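Side-chain contacts in DyP (Bjerkandera adusta, PDB 3VXJ), which is a dye-decolorizing heme peroxidase that probably oxidises dyes and phenolic compounds at the expense of hydrogen peroxide: residues G320-D323 / T324-A327; V191-P194 / G195-L198. One frame throughout, in Å; residues are numbered along the deposited sequence.

Contact 1. Residues G320-D323 / T324-A327; sequences GPVD and TFHA. With 3DM (2,6-dimethoxyphenol), chain D.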
ATOM      1  N   GLY A 320     -15.512 -16.969   5.561  1.00 13.93           N
ATOM      2  CA  GLY A 320     -16.580 -16.173   4.966  1.00 14.60           C
ATOM      3  C   GLY A 320     -16.150 -14.718   4.905  1.00 14.36           C
ATOM      4  O   GLY A 320     -15.011 -14.395   5.274  1.00 13.45           O
ATOM      5  N   PRO A 321     -17.039 -13.827   4.421  1.00 14.94           N
ATOM      6  CA  PRO A 321     -16.741 -12.396   4.375  1.00 15.04           C
ATOM      7  C   PRO A 321     -16.488 -11.837   5.774  1.00 14.49           C
ATOM      8  O   PRO A 321     -17.186 -12.189   6.729  1.00 14.90           O
ATOM      9  CB  PRO A 321     -18.009 -11.784   3.767  1.00 15.66           C
ATOM     10  CG  PRO A 321     -18.663 -12.909   3.036  1.00 16.85           C
ATOM     11  CD  PRO A 321     -18.363 -14.130   3.845  1.00 15.69           C
ATOM     12  N   VAL A 322     -15.449 -11.021   5.889  1.00 13.32           N
ATOM     13  CA  VAL A 322     -15.089 -10.365   7.139  1.00 12.86           C
ATOM     14  C   VAL A 322     -14.763  -8.925   6.761  1.00 12.04           C
ATOM     15  O   VAL A 322     -13.913  -8.698   5.897  1.00 12.03           O
ATOM     16  CB  VAL A 322     -13.852 -11.054   7.807  1.00 12.53           C
ATOM     17  CG1 VAL A 322     -13.386 -10.289   9.063  1.00 12.62           C
ATOM     18  CG2 VAL A 322     -14.135 -12.524   8.143  1.00 13.94           C
ATOM     19  N   ASP A 323     -15.439  -7.959   7.382  1.00 11.79           N
ATOM     20  CA  ASP A 323     -15.237  -6.540   7.062  1.00 11.28           C
ATOM     21  C   ASP A 323     -13.894  -6.024   7.566  1.00 10.29           C
ATOM     22  O   ASP A 323     -13.302  -5.145   6.957  1.00 10.39           O
ATOM     23  CB  ASP A 323     -16.308  -5.658   7.728  1.00 12.18           C
ATOM     24  CG  ASP A 323     -17.712  -5.928   7.236  1.00 14.85           C
ATOM     25  OD1 ASP A 323     -17.883  -6.426   6.105  1.00 16.78           O
ATOM     26  OD2 ASP A 323     -18.654  -5.589   7.993  1.00 16.97           O
ATOM     27  N   THR A 324     -13.441  -6.589   8.682  1.00  9.48           N
ATOM     28  CA  THR A 324     -12.568  -5.896   9.630  1.00  9.01           C
ATOM     29  C   THR A 324     -11.179  -5.557   9.115  1.00  8.28           C
ATOM     30  O   THR A 324     -10.618  -4.526   9.496  1.00  7.91           O
ATOM     31  CB  THR A 324     -12.437  -6.732  10.920  1.00  9.23           C
ATOM     32  OG1 THR A 324     -13.742  -7.174  11.316  1.00 10.60           O
ATOM     33  CG2 THR A 324     -11.829  -5.927  12.063  1.00 10.19           C
ATOM     34  N   PHE A 325     -10.632  -6.413   8.256  1.00  7.97           N
ATOM     35  CA  PHE A 325      -9.215  -6.342   7.900  1.00  7.86           C
ATOM     36  C   PHE A 325      -8.936  -5.853   6.493  1.00  7.89           C
ATOM     37  O   PHE A 325      -7.806  -5.972   6.011  1.00  8.38           O
ATOM     38  CB  PHE A 325      -8.526  -7.681   8.188  1.00  8.29           C
ATOM     39  CG  PHE A 325      -8.918  -8.273   9.506  1.00  8.59           C
ATOM     40  CD1 PHE A 325      -8.520  -7.675  10.697  1.00  8.56           C
ATOM     41  CD2 PHE A 325      -9.715  -9.416   9.554  1.00  9.30           C
ATOM     42  CE1 PHE A 325      -8.908  -8.207  11.932  1.00 10.73           C
ATOM     43  CE2 PHE A 325     -10.102  -9.959  10.781  1.00 10.24           C
ATOM     44  CZ  PHE A 325      -9.700  -9.356  11.971  1.00 10.65           C
ATOM     45  N   HIS A 326      -9.948  -5.280   5.847  1.00  8.19           N
ATOM     46  CA  HIS A 326      -9.767  -4.674   4.538  1.00  8.39           C
ATOM     47  C   HIS A 326      -9.189  -3.274   4.661  1.00  8.15           C
ATOM     48  O   HIS A 326      -9.420  -2.581   5.651  1.00  9.11           O
ATOM     49  CB  HIS A 326     -11.084  -4.662   3.767  1.00  9.00           C
ATOM     50  CG  HIS A 326     -11.589  -6.034   3.439  1.00  9.24           C
ATOM     51  ND1 HIS A 326     -11.017  -6.829   2.470  1.00  9.86           N
ATOM     52  CD2 HIS A 326     -12.602  -6.763   3.970  1.00 11.34           C
ATOM     53  CE1 HIS A 326     -11.656  -7.984   2.411  1.00 10.64           C
ATOM     54  NE2 HIS A 326     -12.616  -7.975   3.317  1.00 11.02           N
ATOM     55  N   ALA A 327      -8.426  -2.860   3.651  1.00  8.26           N
ATOM     56  CA  ALA A 327      -7.833  -1.524   3.643  1.00  7.73           C
ATOM     57  C   ALA A 327      -7.630  -1.080   2.203  1.00  8.15           C
ATOM     58  O   ALA A 327      -7.535  -1.924   1.305  1.00  8.89           O
ATOM     59  CB  ALA A 327      -6.500  -1.538   4.395  1.00  7.80           C
TER
HETATM   60  O1  3DM D 503     -12.321 -10.170   0.101  1.00 14.23           O
HETATM   61  C1  3DM D 503     -13.028 -11.288   0.491  1.00 14.97           C
HETATM   62  C2  3DM D 503     -13.094 -11.674   1.834  1.00 14.99           C
HETATM   63  O2  3DM D 503     -12.432 -10.923   2.772  1.00 15.74           O
HETATM   64  C7  3DM D 503     -12.188 -11.519   4.056  1.00 16.76           C
HETATM   65  C3  3DM D 503     -13.836 -12.813   2.177  1.00 15.64           C
HETATM   66  C4  3DM D 503     -14.477 -13.568   1.189  1.00 14.79           C
HETATM   67  C5  3DM D 503     -14.415 -13.178  -0.144  1.00 14.99           C
HETATM   68  C6  3DM D 503     -13.685 -12.040  -0.490  1.00 14.47           C
HETATM   69  O3  3DM D 503     -13.581 -11.609  -1.783  1.00 15.06           O
HETATM   70  C8  3DM D 503     -13.977 -12.537  -2.828  1.00 14.85           C
HETATM   71  O   HOH W   1     -11.221  -8.708   6.472  1.00  6.64           O
HETATM   72  O   HOH W   2     -15.059  -9.482   3.276  1.00 10.83           O
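A type I beta turn from Asp323 to His326 folds the chain back beside the 2,6-dimethoxyphenol site, bringing an edge of the His326 imidazole up to the Val322 carbonyl oxygen and showing how a tight turn can present a ring to a ligand. At the edge of the imidazole, near its plane, lie Val322 O and Asp323 O, the latter 3.5 Å from His326 CD2. The ligand's O2 also meets the ring at its edge, 3.0 Å from His326 NE2. A water joins ring, ligand and backbone: it is hydrogen-bonded to His326 NE2 at 2.9 Å, donates to the ligand's O2 and accepts a weak bond from Val322 N. A second water donates to Val322 O at 2.8 Å and accepts from Phe325 N at 3.0 Å, joining the residue before the turn to one inside it. Val322 swings CG1 away from its backbone N (chi1 175°) and sets that methyl obliquely against the Phe325 ring, 3.7 Å from CE2, while Thr324 CB sits over the centre of one ring face. Replacing His326 with an alanine would probably deprive the ligand-bound water of a partner and open a gap beside the methoxy oxygen. The loop runs from helix 308-312 to strand 328-334; Phe325 stacks on Phe369 and meets Trp374, both of helix 367-375, and His326 rests on Val192 of strand 191-192.

Contact 2. Residues V191-P194 / G195-L198; sequences VVPP and GIIL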
ATOM      1  N   VAL A 191     -17.431  -5.584  -0.204  1.00 17.23           N
ATOM      2  CA  VAL A 191     -18.222  -4.409   0.119  1.00 16.95           C
ATOM      3  C   VAL A 191     -18.252  -4.324   1.640  1.00 16.23           C
ATOM      4  O   VAL A 191     -18.677  -5.266   2.312  1.00 17.09           O
ATOM      5  CB  VAL A 191     -19.643  -4.487  -0.480  1.00 18.22           C
ATOM      6  CG1 VAL A 191     -20.481  -3.317  -0.019  1.00 18.75           C
ATOM      7  CG2 VAL A 191     -19.575  -4.522  -2.008  1.00 19.27           C
ATOM      8  N   VAL A 192     -17.746  -3.214   2.172  1.00 14.67           N
ATOM      9  CA  VAL A 192     -17.606  -3.033   3.614  1.00 13.91           C
ATOM     10  C   VAL A 192     -18.289  -1.744   4.066  1.00 13.06           C
ATOM     11  O   VAL A 192     -18.444  -0.816   3.264  1.00 12.49           O
ATOM     12  CB  VAL A 192     -16.107  -3.012   4.047  1.00 13.63           C
ATOM     13  CG1 VAL A 192     -15.406  -4.309   3.648  1.00 15.25           C
ATOM     14  CG2 VAL A 192     -15.380  -1.782   3.482  1.00 13.62           C
ATOM     15  N   PRO A 193     -18.694  -1.673   5.350  1.00 12.61           N
ATOM     16  CA  PRO A 193     -19.197  -0.398   5.855  1.00 12.44           C
ATOM     17  C   PRO A 193     -18.093   0.663   5.803  1.00 11.57           C
ATOM     18  O   PRO A 193     -16.904   0.329   5.917  1.00 11.02           O
ATOM     19  CB  PRO A 193     -19.582  -0.693   7.311  1.00 12.92           C
ATOM     20  CG  PRO A 193     -19.182  -2.053   7.607  1.00 14.40           C
ATOM     21  CD  PRO A 193     -18.655  -2.725   6.381  1.00 12.65           C
ATOM     22  N   PRO A 194     -18.467   1.940   5.624  1.00 11.24           N
ATOM     23  CA  PRO A 194     -17.448   2.959   5.373  1.00 10.71           C
ATOM     24  C   PRO A 194     -16.434   3.137   6.500  1.00  9.85           C
ATOM     25  O   PRO A 194     -15.298   3.518   6.235  1.00  9.03           O
ATOM     26  CB  PRO A 194     -18.263   4.241   5.157  1.00 11.13           C
ATOM     27  CG  PRO A 194     -19.611   3.965   5.732  1.00 12.42           C
ATOM     28  CD  PRO A 194     -19.831   2.495   5.588  1.00 11.93           C
ATOM     29  N   GLY A 195     -16.833   2.818   7.727  1.00  9.63           N
ATOM     30  CA  GLY A 195     -15.965   2.939   8.899  1.00  9.43           C
ATOM     31  C   GLY A 195     -14.811   1.957   8.984  1.00  9.01           C
ATOM     32  O   GLY A 195     -14.000   2.051   9.891  1.00  9.42           O
ATOM     33  N   ILE A 196     -14.729   1.010   8.058  1.00  8.50           N
ATOM     34  CA  ILE A 196     -13.504   0.216   7.932  1.00  8.75           C
ATOM     35  C   ILE A 196     -12.356   1.111   7.440  1.00  8.24           C
ATOM     36  O   ILE A 196     -11.189   0.897   7.794  1.00  7.92           O
ATOM     37  CB  ILE A 196     -13.708  -1.006   7.015  1.00  8.60           C
ATOM     38  CG1 ILE A 196     -14.841  -1.904   7.543  1.00  9.71           C
ATOM     39  CG2 ILE A 196     -12.406  -1.801   6.864  1.00  9.52           C
ATOM     40  CD1 ILE A 196     -14.716  -2.337   9.013  1.00 10.75           C
ATOM     41  N   ILE A 197     -12.696   2.135   6.654  1.00  7.98           N
ATOM     42  CA  ILE A 197     -11.711   3.043   6.065  1.00  8.55           C
ATOM     43  C   ILE A 197     -11.758   4.429   6.707  1.00  8.19           C
ATOM     44  O   ILE A 197     -10.716   5.031   6.957  1.00  8.43           O
ATOM     45  CB  ILE A 197     -11.919   3.159   4.530  1.00  8.92           C
ATOM     46  CG1 ILE A 197     -11.965   1.768   3.862  1.00  9.18           C
ATOM     47  CG2 ILE A 197     -10.849   4.040   3.894  1.00  9.82           C
ATOM     48  CD1 ILE A 197     -10.703   0.914   4.070  1.00  9.66           C
ATOM     49  N   LEU A 198     -12.967   4.917   6.980  1.00  8.30           N
ATOM     50  CA  LEU A 198     -13.186   6.294   7.434  1.00  8.85           C
ATOM     51  C   LEU A 198     -13.484   6.321   8.926  1.00  8.91           C
ATOM     52  O   LEU A 198     -14.470   5.720   9.383  1.00  9.09           O
ATOM     53  CB  LEU A 198     -14.331   6.955   6.643  1.00  9.67           C
ATOM     54  CG  LEU A 198     -14.099   7.124   5.136  1.00  9.75           C
ATOM     55  CD1 LEU A 198     -15.393   7.480   4.432  1.00 11.78           C
ATOM     56  CD2 LEU A 198     -13.022   8.157   4.837  1.00 11.87           C
TER
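The planar groups here are peptide carbonyls, those of Pro193 and Pro194, and their N-H partners come to them differently. Ile196 N donates to Pro193 O at 3.1 Å along a nearly straight N-H line, yet it stands above the carbonyl plane, 41° out of it. Pro194 O is gripped twice: Leu198 N approaches at 2.8 Å, tilted only 15° from the plane, whereas Ile197 N, 3.0 Å away, comes from well above it. One buried oxygen thus satisfies two consecutive amides, one reaching it from three residues on and the other from four. The side chains follow the same curl. Ile196 turns CG1 in beside its own backbone N (chi1 -58°), which lays that methylene against Val192, with CG1 to Val192 CB at 3.9 Å and the two side chains crossing at about a right angle. The same CG1 passes alongside the acceptor, 3.4 Å from Pro193 O, and lies 4.1 Å from Pro193 CD, the two side chains crossing obliquely. Further on, Pro194 CB approaches Leu198 CD1 more loosely, at 4.4 Å. Outside the stretch, Ser361 OG is hydrogen-bonded to Gly195 O, and Ile197 and Leu198 pack on Ile15 of helix 13-16. Backbone angles at Pro194 and Gly195 are those of a type I turn, with proline in its second position, where its ring restricts phi and no N-H is required; this turn from Pro193 to Ile196, followed by the two bonds to Pro194 O, carries the chain out of the short strand 191-192, which pairs in parallel with strand 177-178.

Contact 2 comes first along the chain, leaving strand 191-192, and contact 1 follows more than a hundred residues later in the loop ahead of strand 328-334; both belong to the C-terminal part of the Dyp-type peroxidase fold. Their centres are nonetheless only about 9 Å apart, and they touch directly. Asp323 OD2 lies 3.3 Å from Pro193 CD, the Ile196 CG2 methyl packs on the carbonyl oxygens of Asp323 and His326, and Val192 CG1 reaches His326 CD2 at 3.7 Å. The buried turn of contact 2 therefore backs the ligand-facing turn of contact 1, an instance of second-shell apolar residues packing behind a first-shell histidine at the 2,6-dimethoxyphenol site.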